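Local coordinates for malate dehydrogenase (Naegleria fowleri, PDB 6UM4), which probably catalyses the reversible, NAD-dependent oxidation of malate to oxaloacetate, at residues L94-I100 and N126-R132; A174-L180 and V217-A223; V260-V264 and L299-N303. All coordinates share one frame; numbering follows the deposited sequence.

Interaction 1 (L94-I100 and N126-R132); sequences LAPPVTI and NQPVKLR
The carbonyl oxygen of Pro-128 is gripped by two donors, the backbone N of Val-98 across the contact and the side-chain amide of Gln-127 beside it. They sit where strands 98-102 and 129-134, joined by helix 108-118 in the first beta-alpha-beta unit of the Rossmann fold, begin to pair in parallel. Gln-127 NE2 reaches Pro-128 O at 3.0 Å on a lone pair in the carbonyl plane, while Val-98 N, at 3.2 Å from the same oxygen, approaches tilted out of that plane. The same NE2 gives its other hydrogen to Pro-96 O at 2.7 Å. Both acceptors lie close to the plane of the amide, so the two bonds together fix its rotation. Gln-127 spans the two segments because its chain folds back about the CB-CG bond (chi2 58°), bringing the amide across the side chain of Val-98, whose CG1 lies 3.5 Å from Gln-127 NE2. Pro-128 has no N-H to give Pro-96 O in the parallel pattern, and Gln-127 NE2 supplies that bond instead. Further on the pairing becomes regular: Ile-100 sits between Lys-130 and Arg-132, its N bonded to Lys-130 O at 2.8 Å and its O accepting from Arg-132 N. On one face Ile-100 packs against Val-129 and Leu-131, covered by Ile-117 of helix 108-118. On that of Thr-99 and Lys-130, the extended lysine runs beside the ring of Pro-97. Thr-99 CG2 rests 3.6 Å from CD of Arg-132, whose NH2 bonds to Asp-169 O and whose guanidinium makes a cation-pi contact with Tyr-162.

Interaction 2 (A174-L180 and V217-A223); sequences ADYAILL and VLVLIVA
Backbone hydrogen bonds carry the pairing of strands 176-179 and 218-221, which are parallel neighbours in the Rossmann sheet of the NAD-binding domain. Ala-177 bonds on both its N and its O, taking Leu-218 O at 2.9 Å from N and receiving Leu-220 N on its own O. Leu-220 O in turn accepts from Leu-179 N at 2.8 Å. The regular alternation ends at Leu-179 O, which receives two consecutive amides: Val-222 N at 2.9 Å, tilted 31° from the carbonyl plane, and Ala-223 N at 3.1 Å, within that plane. The chain of 217-223 turns here as it leaves the sheet. CA-H...O contacts, such as Val-217 CA to Asp-175 O, accompany these bonds.

Apolar side chains pack on both faces. Tyr-176 lies alongside Leu-218, which meets the ring at its edge, with CE1 of Tyr-176 3.9 Å from Leu-218 CD1. On the face of Ala-177, Leu-179 reaches back with CD1 to lie 3.7 Å from Val-219 CG1. The CD2 methyl of Leu-180 tucks against Val-222, 3.6 Å from its CB; with CG anti to its own carbonyl carbon (chi1 -51°), Leu-180 brings its end nearer although its first bond points away.

Helix 191-212, the crossover between the two strands, covers the face of Leu-179 and Val-219 with Phe-202, Gln-205 and Leu-209. Met-343 of helix 332-348 touches Tyr-176 and Leu-220 on the other face, while strand 98-102 flanks 176-179.

Interaction 3 (V260-V264 and L299-N303); sequences VAAKV and LNVIN
An Asx turn at Asn-300 shapes the short 3-10 segment 301-303, which packs against the last turn of helix 250-264 in the alpha/beta C-terminal domain. Within the turn, Asn-300 OD1 accepts from the backbone N of Ile-302 at 3.1 Å. The donor lies in the carbonyl plane, on a lone pair, and the N-H...O angle of 172° makes the bond nearly straight. With CG placed opposite its own backbone N (chi1 -169°), Asn-300 also presents its amide to the helix, and Val-264 stands roughly perpendicular to it, with CG2 3.8 Å from Asn-300 OD1. This is simple packing, and the carboxamide oxygen keeps its polar partner inside the turn.

Apart from the asparagine amide, the contact is made by aliphatic carbons. Val-264 CG2 is the shared point: besides that amide it meets Val-301 CG1 at 4.0 Å and Ile-302 CG2 at 4.2 Å. The side chains of Val-264 and Val-301 run antiparallel, overlapping along their flanks. One turn earlier in the helix, Val-260 CG1 touches the same Ile-302 branch at 4.3 Å. Lys-263 contributes its aliphatic portion alone, set nearly square to Val-301; its CG lies 3.6 Å from Val-301 CG1, and its bent chain carries CE to 4.0 Å from Val-301 CG2.

Trp-307 of helix 305-317 touches Lys-263, Val-301 and Ile-302, and Phe-312 of that helix packs on Val-260. Ile-293 of strand 292-293 meets Val-264, Asn-300 and Ile-302, so strand 292-293 and helix 305-317 both border the contact of helix 250-264 with 299-303.

Interactions 1 and 2 belong to one parallel sheet, in which strands 98-102 and 176-179 are direct neighbours; Thr-99 O probably accepts from both Asp-175 N and Tyr-176 N, and Val-98 CG2 touches Tyr-176 CE2. Interaction 2 is buried, with apolar side chains on both faces, whereas interaction 1 runs from a solvent-accessible, proline-rich entry, where a side-chain amide assists the backbone, toward an end where Ile-100 and Leu-131 are buried. Interaction 3 stands apart in the C-terminal domain, its nearest atoms about 22 Å from those of interaction 2. Partly buried and smaller, it joins helix to turn by side-chain packing, its polar bonds remaining within each segment.

Interaction 1 (L94-I100 and N126-R132)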
loop_
_atom_site.group_PDB
_atom_site.type_symbol
_atom_site.label_atom_id
_atom_site.label_comp_id
_atom_site.label_asym_id
_atom_site.label_seq_id
_atom_site.Cartn_x
_atom_site.Cartn_y
_atom_site.Cartn_z
ATOM N N LEU A 94 20.431 -4.580 12.600
ATOM C CA LEU A 94 19.947 -3.552 11.687
ATOM C C LEU A 94 21.099 -2.891 10.941
ATOM O O LEU A 94 22.138 -2.568 11.523
ATOM C CB LEU A 94 19.155 -2.481 12.440
ATOM C CG LEU A 94 17.731 -2.791 12.896
ATOM C CD1 LEU A 94 17.095 -1.544 13.484
ATOM C CD2 LEU A 94 16.903 -3.320 11.737
ATOM N N ALA A 95 20.897 -2.665 9.649
ATOM C CA ALA A 95 21.888 -1.971 8.854
ATOM C C ALA A 95 21.867 -0.485 9.200
ATOM O O ALA A 95 20.923 -0.001 9.826
ATOM C CB ALA A 95 21.598 -2.177 7.365
ATOM N N PRO A 96 22.908 0.257 8.828
ATOM C CA PRO A 96 22.841 1.709 8.954
ATOM C C PRO A 96 21.774 2.259 8.035
ATOM O O PRO A 96 21.432 1.638 7.011
ATOM C CB PRO A 96 24.247 2.166 8.540
ATOM C CG PRO A 96 24.777 1.043 7.722
ATOM C CD PRO A 96 24.223 -0.191 8.339
ATOM N N PRO A 97 21.178 3.392 8.377
ATOM C CA PRO A 97 20.044 3.889 7.591
ATOM C C PRO A 97 20.441 4.379 6.208
ATOM O O PRO A 97 21.568 4.818 5.974
ATOM C CB PRO A 97 19.491 5.032 8.452
ATOM C CG PRO A 97 20.639 5.471 9.280
ATOM C CD PRO A 97 21.449 4.234 9.556
ATOM N N VAL A 98 19.488 4.288 5.277
ATOM C CA VAL A 98 19.611 4.905 3.964
ATOM C C VAL A 98 18.534 5.983 3.844
ATOM O O VAL A 98 17.507 5.957 4.532
ATOM C CB VAL A 98 19.482 3.878 2.822
ATOM C CG1 VAL A 98 20.526 2.788 2.981
ATOM C CG2 VAL A 98 18.058 3.292 2.811
ATOM N N THR A 99 18.779 6.936 2.949
ATOM C CA THR A 99 17.910 8.085 2.717
ATOM C C THR A 99 17.257 7.988 1.339
ATOM O O THR A 99 17.956 7.823 0.329
ATOM C CB THR A 99 18.729 9.372 2.817
ATOM O OG1 THR A 99 19.213 9.510 4.144
ATOM C CG2 THR A 99 17.888 10.588 2.474
ATOM N N ILE A 100 15.929 8.131 1.285
ATOM C CA ILE A 100 15.177 8.037 0.034
ATOM C C ILE A 100 14.430 9.347 -0.184
ATOM O O ILE A 100 13.599 9.735 0.644
ATOM C CB ILE A 100 14.179 6.866 0.048
ATOM C CG1 ILE A 100 14.841 5.569 0.514
ATOM C CG2 ILE A 100 13.577 6.661 -1.336
ATOM C CD1 ILE A 100 13.857 4.664 1.300
ATOM N N ASN A 126 15.360 -5.371 7.399
ATOM C CA ASN A 126 16.413 -4.956 8.314
ATOM C C ASN A 126 17.126 -3.686 7.856
ATOM O O ASN A 126 18.232 -3.401 8.321
ATOM C CB ASN A 126 17.405 -6.101 8.511
ATOM C CG ASN A 126 16.793 -7.266 9.277
ATOM O OD1 ASN A 126 16.229 -7.084 10.360
ATOM N ND2 ASN A 126 16.884 -8.464 8.707
ATOM N N GLN A 127 16.493 -2.896 6.993
ATOM C CA GLN A 127 17.089 -1.682 6.437
ATOM C C GLN A 127 16.299 -0.453 6.870
ATOM O O GLN A 127 15.270 -0.128 6.249
ATOM C CB GLN A 127 17.142 -1.758 4.910
ATOM C CG GLN A 127 17.714 -0.514 4.250
ATOM C CD GLN A 127 19.116 -0.222 4.737
ATOM O OE1 GLN A 127 20.054 -0.920 4.380
ATOM N NE2 GLN A 127 19.261 0.796 5.560
ATOM N N PRO A 128 16.748 0.269 7.899
ATOM C CA PRO A 128 16.062 1.503 8.306
ATOM C C PRO A 128 16.065 2.544 7.202
ATOM O O PRO A 128 17.008 2.649 6.418
ATOM C CB PRO A 128 16.888 1.987 9.509
ATOM C CG PRO A 128 17.601 0.780 10.000
ATOM C CD PRO A 128 17.881 -0.048 8.786
ATOM N N VAL A 129 15.008 3.348 7.161
ATOM C CA VAL A 129 14.828 4.301 6.077
ATOM C C VAL A 129 14.544 5.690 6.621
ATOM O O VAL A 129 13.964 5.863 7.696
ATOM C CB VAL A 129 13.706 3.861 5.108
ATOM C CG1 VAL A 129 14.095 2.584 4.434
ATOM C CG2 VAL A 129 12.410 3.647 5.873
ATOM N N LYS A 130 15.015 6.684 5.874
ATOM C CA LYS A 130 14.681 8.085 6.063
ATOM C C LYS A 130 14.062 8.602 4.779
ATOM O O LYS A 130 14.641 8.439 3.696
ATOM C CB LYS A 130 15.911 8.911 6.430
ATOM C CG LYS A 130 16.605 8.466 7.709
ATOM C CD LYS A 130 17.778 9.362 8.036
ATOM C CE LYS A 130 18.498 8.857 9.279
ATOM N NZ LYS A 130 19.535 9.820 9.735
ATOM N N LEU A 131 12.904 9.231 4.899
ATOM C CA LEU A 131 12.168 9.741 3.751
ATOM C C LEU A 131 12.344 11.246 3.678
ATOM O O LEU A 131 12.108 11.954 4.660
ATOM C CB LEU A 131 10.688 9.385 3.860
ATOM C CG LEU A 131 10.308 7.920 3.645
ATOM C CD1 LEU A 131 8.824 7.708 3.947
ATOM C CD2 LEU A 131 10.632 7.538 2.239
ATOM N N ARG A 132 12.757 11.731 2.518
ATOM C CA ARG A 132 12.788 13.156 2.238
ATOM C C ARG A 132 11.743 13.402 1.164
ATOM O O ARG A 132 11.934 13.018 0.004
ATOM C CB ARG A 132 14.187 13.599 1.808
ATOM C CG ARG A 132 15.240 13.398 2.910
ATOM C CD ARG A 132 16.622 13.942 2.502
ATOM N NE ARG A 132 16.715 15.386 2.647
ATOM C CZ ARG A 132 17.018 15.996 3.797
ATOM N NH1 ARG A 132 17.065 15.293 4.926
ATOM N NH2 ARG A 132 17.119 17.322 3.846
#

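Interaction 2 (A174-L180 and V217-A223)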
loop_
_atom_site.group_PDB
_atom_site.type_symbol
_atom_site.label_atom_id
_atom_site.label_comp_id
_atom_site.label_asym_id
_atom_site.label_seq_id
_atom_site.Cartn_x
_atom_site.Cartn_y
_atom_site.Cartn_z
ATOM N N ALA A 174 20.827 11.913 -0.401
ATOM C CA ALA A 174 19.985 10.856 -0.945
ATOM C C ALA A 174 20.826 9.658 -1.362
ATOM O O ALA A 174 21.864 9.809 -2.019
ATOM C CB ALA A 174 19.176 11.378 -2.129
ATOM N N ASP A 175 20.397 8.472 -0.938
ATOM C CA ASP A 175 20.913 7.220 -1.475
ATOM C C ASP A 175 20.031 6.700 -2.590
ATOM O O ASP A 175 20.505 5.959 -3.460
ATOM C CB ASP A 175 20.999 6.142 -0.395
ATOM C CG ASP A 175 21.938 6.500 0.695
ATOM O OD1 ASP A 175 23.125 6.739 0.388
ATOM O OD2 ASP A 175 21.483 6.536 1.857
ATOM N N TYR A 176 18.757 7.079 -2.550
ATOM C CA TYR A 176 17.748 6.670 -3.503
ATOM C C TYR A 176 16.852 7.857 -3.795
ATOM O O TYR A 176 16.591 8.681 -2.917
ATOM C CB TYR A 176 16.910 5.517 -2.945
ATOM C CG TYR A 176 17.727 4.308 -2.579
ATOM C CD1 TYR A 176 18.218 3.453 -3.559
ATOM C CD2 TYR A 176 18.034 4.030 -1.272
ATOM C CE1 TYR A 176 18.980 2.335 -3.227
ATOM C CE2 TYR A 176 18.793 2.918 -0.927
ATOM C CZ TYR A 176 19.261 2.075 -1.906
ATOM O OH TYR A 176 20.022 0.980 -1.551
ATOM N N ALA A 177 16.384 7.943 -5.033
ATOM C CA ALA A 177 15.394 8.952 -5.372
ATOM C C ALA A 177 14.366 8.334 -6.310
ATOM O O ALA A 177 14.720 7.708 -7.311
ATOM C CB ALA A 177 16.038 10.201 -5.989
ATOM N N ILE A 178 13.094 8.517 -5.982
ATOM C CA ILE A 178 11.982 8.074 -6.813
ATOM C C ILE A 178 11.242 9.324 -7.259
ATOM O O ILE A 178 10.727 10.080 -6.424
ATOM C CB ILE A 178 11.044 7.099 -6.070
ATOM C CG1 ILE A 178 11.822 5.843 -5.681
ATOM C CG2 ILE A 178 9.847 6.711 -6.951
ATOM C CD1 ILE A 178 11.043 4.886 -4.824
ATOM N N LEU A 179 11.238 9.575 -8.562
ATOM C CA LEU A 179 10.770 10.847 -9.099
ATOM C C LEU A 179 9.383 10.653 -9.682
ATOM O O LEU A 179 9.239 10.238 -10.835
ATOM C CB LEU A 179 11.762 11.375 -10.131
ATOM C CG LEU A 179 13.134 11.511 -9.488
ATOM C CD1 LEU A 179 14.121 12.246 -10.363
ATOM C CD2 LEU A 179 12.974 12.222 -8.109
ATOM N N LEU A 180 8.362 10.965 -8.867
ATOM C CA LEU A 180 6.965 10.886 -9.268
ATOM C C LEU A 180 6.462 12.212 -9.794
ATOM O O LEU A 180 5.546 12.242 -10.627
ATOM C CB LEU A 180 6.086 10.463 -8.082
ATOM C CG LEU A 180 6.503 9.213 -7.311
ATOM C CD1 LEU A 180 5.617 9.018 -6.067
ATOM C CD2 LEU A 180 6.404 7.995 -8.218
ATOM N N VAL A 217 23.975 7.131 -5.604
ATOM C CA VAL A 217 22.522 7.244 -5.584
ATOM C C VAL A 217 21.918 6.511 -6.783
ATOM O O VAL A 217 22.462 6.530 -7.898
ATOM C CB VAL A 217 22.098 8.723 -5.549
ATOM C CG1 VAL A 217 22.667 9.461 -6.756
ATOM C CG2 VAL A 217 20.568 8.851 -5.510
ATOM N N LEU A 218 20.810 5.818 -6.543
ATOM C CA LEU A 218 20.016 5.222 -7.612
ATOM C C LEU A 218 18.759 6.054 -7.770
ATOM O O LEU A 218 18.099 6.375 -6.772
ATOM C CB LEU A 218 19.679 3.750 -7.331
ATOM C CG LEU A 218 20.881 2.836 -7.054
ATOM C CD1 LEU A 218 20.417 1.420 -6.759
ATOM C CD2 LEU A 218 21.902 2.851 -8.240
ATOM N N VAL A 219 18.461 6.433 -9.015
ATOM C CA VAL A 219 17.360 7.340 -9.336
ATOM C C VAL A 219 16.376 6.613 -10.242
ATOM O O VAL A 219 16.753 6.142 -11.327
ATOM C CB VAL A 219 17.861 8.625 -10.023
ATOM C CG1 VAL A 219 16.710 9.567 -10.256
ATOM C CG2 VAL A 219 18.951 9.306 -9.213
ATOM N N LEU A 220 15.109 6.573 -9.829
ATOM C CA LEU A 220 14.039 5.980 -10.622
ATOM C C LEU A 220 13.106 7.095 -11.066
ATOM O O LEU A 220 12.604 7.854 -10.232
ATOM C CB LEU A 220 13.281 4.916 -9.816
ATOM C CG LEU A 220 12.001 4.413 -10.485
ATOM C CD1 LEU A 220 12.325 3.785 -11.851
ATOM C CD2 LEU A 220 11.264 3.442 -9.591
ATOM N N ILE A 221 12.893 7.214 -12.371
ATOM C CA ILE A 221 11.976 8.205 -12.927
ATOM C C ILE A 221 10.657 7.512 -13.238
ATOM O O ILE A 221 10.619 6.548 -14.006
ATOM C CB ILE A 221 12.541 8.878 -14.189
ATOM C CG1 ILE A 221 13.557 9.977 -13.846
ATOM C CG2 ILE A 221 11.405 9.488 -14.996
ATOM C CD1 ILE A 221 14.929 9.481 -13.442
ATOM N N VAL A 222 9.574 8.005 -12.634
ATOM C CA VAL A 222 8.224 7.523 -12.892
ATOM C C VAL A 222 7.434 8.515 -13.738
ATOM O O VAL A 222 6.671 8.115 -14.620
ATOM C CB VAL A 222 7.476 7.214 -11.568
ATOM C CG1 VAL A 222 6.029 6.864 -11.841
ATOM C CG2 VAL A 222 8.149 6.076 -10.824
ATOM N N ALA A 223 7.598 9.810 -13.472
ATOM C CA ALA A 223 6.833 10.832 -14.172
ATOM C C ALA A 223 7.086 10.777 -15.673
ATOM O O ALA A 223 8.215 10.560 -16.118
ATOM C CB ALA A 223 7.202 12.213 -13.641
#

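Interaction 3 (V260-V264 and L299-N303)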
loop_
_atom_site.group_PDB
_atom_site.type_symbol
_atom_site.label_atom_id
_atom_site.label_comp_id
_atom_site.label_asym_id
_atom_site.label_seq_id
_atom_site.Cartn_x
_atom_site.Cartn_y
_atom_site.Cartn_z
ATOM N N VAL A 260 -0.788 -12.458 -19.991
ATOM C CA VAL A 260 -0.445 -13.856 -20.249
ATOM C C VAL A 260 -1.168 -14.775 -19.278
ATOM O O VAL A 260 -1.796 -15.762 -19.677
ATOM C CB VAL A 260 1.072 -14.063 -20.151
ATOM C CG1 VAL A 260 1.384 -15.550 -20.201
ATOM C CG2 VAL A 260 1.793 -13.297 -21.253
ATOM N N ALA A 261 -1.051 -14.485 -17.980
ATOM C CA ALA A 261 -1.634 -15.345 -16.960
ATOM C C ALA A 261 -3.147 -15.450 -17.106
ATOM O O ALA A 261 -3.722 -16.532 -16.925
ATOM C CB ALA A 261 -1.259 -14.824 -15.575
ATOM N N ALA A 262 -3.817 -14.337 -17.408
ATOM C CA ALA A 262 -5.262 -14.393 -17.597
ATOM C C ALA A 262 -5.635 -15.200 -18.842
ATOM O O ALA A 262 -6.546 -16.033 -18.795
ATOM C CB ALA A 262 -5.831 -12.974 -17.668
ATOM N N LYS A 263 -4.934 -14.982 -19.962
ATOM C CA LYS A 263 -5.275 -15.674 -21.205
ATOM C C LYS A 263 -4.972 -17.167 -21.119
ATOM O O LYS A 263 -5.780 -17.999 -21.541
ATOM C CB LYS A 263 -4.525 -15.042 -22.381
ATOM C CG LYS A 263 -4.883 -15.667 -23.722
ATOM C CD LYS A 263 -6.234 -15.217 -24.239
ATOM C CE LYS A 263 -6.558 -15.950 -25.542
ATOM N NZ LYS A 263 -7.929 -15.672 -26.031
ATOM N N VAL A 264 -3.793 -17.521 -20.612
ATOM C CA VAL A 264 -3.350 -18.909 -20.564
ATOM C C VAL A 264 -3.914 -19.646 -19.355
ATOM O O VAL A 264 -4.050 -20.874 -19.381
ATOM C CB VAL A 264 -1.812 -18.931 -20.577
ATOM C CG1 VAL A 264 -1.263 -20.296 -20.197
ATOM C CG2 VAL A 264 -1.313 -18.510 -21.938
ATOM N N LEU A 299 0.516 -26.699 -28.152
ATOM C CA LEU A 299 -0.329 -25.589 -28.570
ATOM C C LEU A 299 -0.463 -24.594 -27.430
ATOM O O LEU A 299 -0.766 -24.974 -26.301
ATOM C CB LEU A 299 -1.710 -26.092 -28.968
ATOM C CG LEU A 299 -1.745 -26.978 -30.206
ATOM C CD1 LEU A 299 -3.174 -27.323 -30.578
ATOM C CD2 LEU A 299 -1.052 -26.255 -31.301
ATOM N N ASN A 300 -0.175 -23.331 -27.717
ATOM C CA ASN A 300 -0.270 -22.281 -26.711
ATOM C C ASN A 300 -0.393 -20.946 -27.422
ATOM O O ASN A 300 0.397 -20.642 -28.322
ATOM C CB ASN A 300 0.941 -22.311 -25.776
ATOM C CG ASN A 300 0.764 -21.414 -24.569
ATOM O OD1 ASN A 300 0.730 -20.184 -24.691
ATOM N ND2 ASN A 300 0.546 -22.030 -23.410
ATOM N N VAL A 301 -1.351 -20.134 -26.971
ATOM C CA VAL A 301 -1.695 -18.895 -27.662
ATOM C C VAL A 301 -0.546 -17.883 -27.730
ATOM O O VAL A 301 -0.544 -17.030 -28.622
ATOM C CB VAL A 301 -2.940 -18.268 -26.995
ATOM C CG1 VAL A 301 -2.588 -17.721 -25.617
ATOM C CG2 VAL A 301 -3.532 -17.175 -27.882
ATOM N N ILE A 302 0.439 -17.947 -26.829
ATOM C CA ILE A 302 1.509 -16.953 -26.897
ATOM C C ILE A 302 2.457 -17.190 -28.068
ATOM O O ILE A 302 3.331 -16.351 -28.327
ATOM C CB ILE A 302 2.322 -16.856 -25.588
ATOM C CG1 ILE A 302 3.158 -18.114 -25.338
ATOM C CG2 ILE A 302 1.417 -16.556 -24.379
ATOM C CD1 ILE A 302 4.227 -17.933 -24.265
ATOM N N ASN A 303 2.306 -18.295 -28.792
ATOM C CA ASN A 303 3.028 -18.474 -30.052
ATOM C C ASN A 303 2.317 -17.799 -31.213
ATOM O O ASN A 303 2.924 -17.592 -32.270
ATOM C CB ASN A 303 3.161 -19.962 -30.389
ATOM C CG ASN A 303 3.928 -20.754 -29.343
ATOM O OD1 ASN A 303 4.908 -20.283 -28.785
ATOM N ND2 ASN A 303 3.463 -21.963 -29.065
#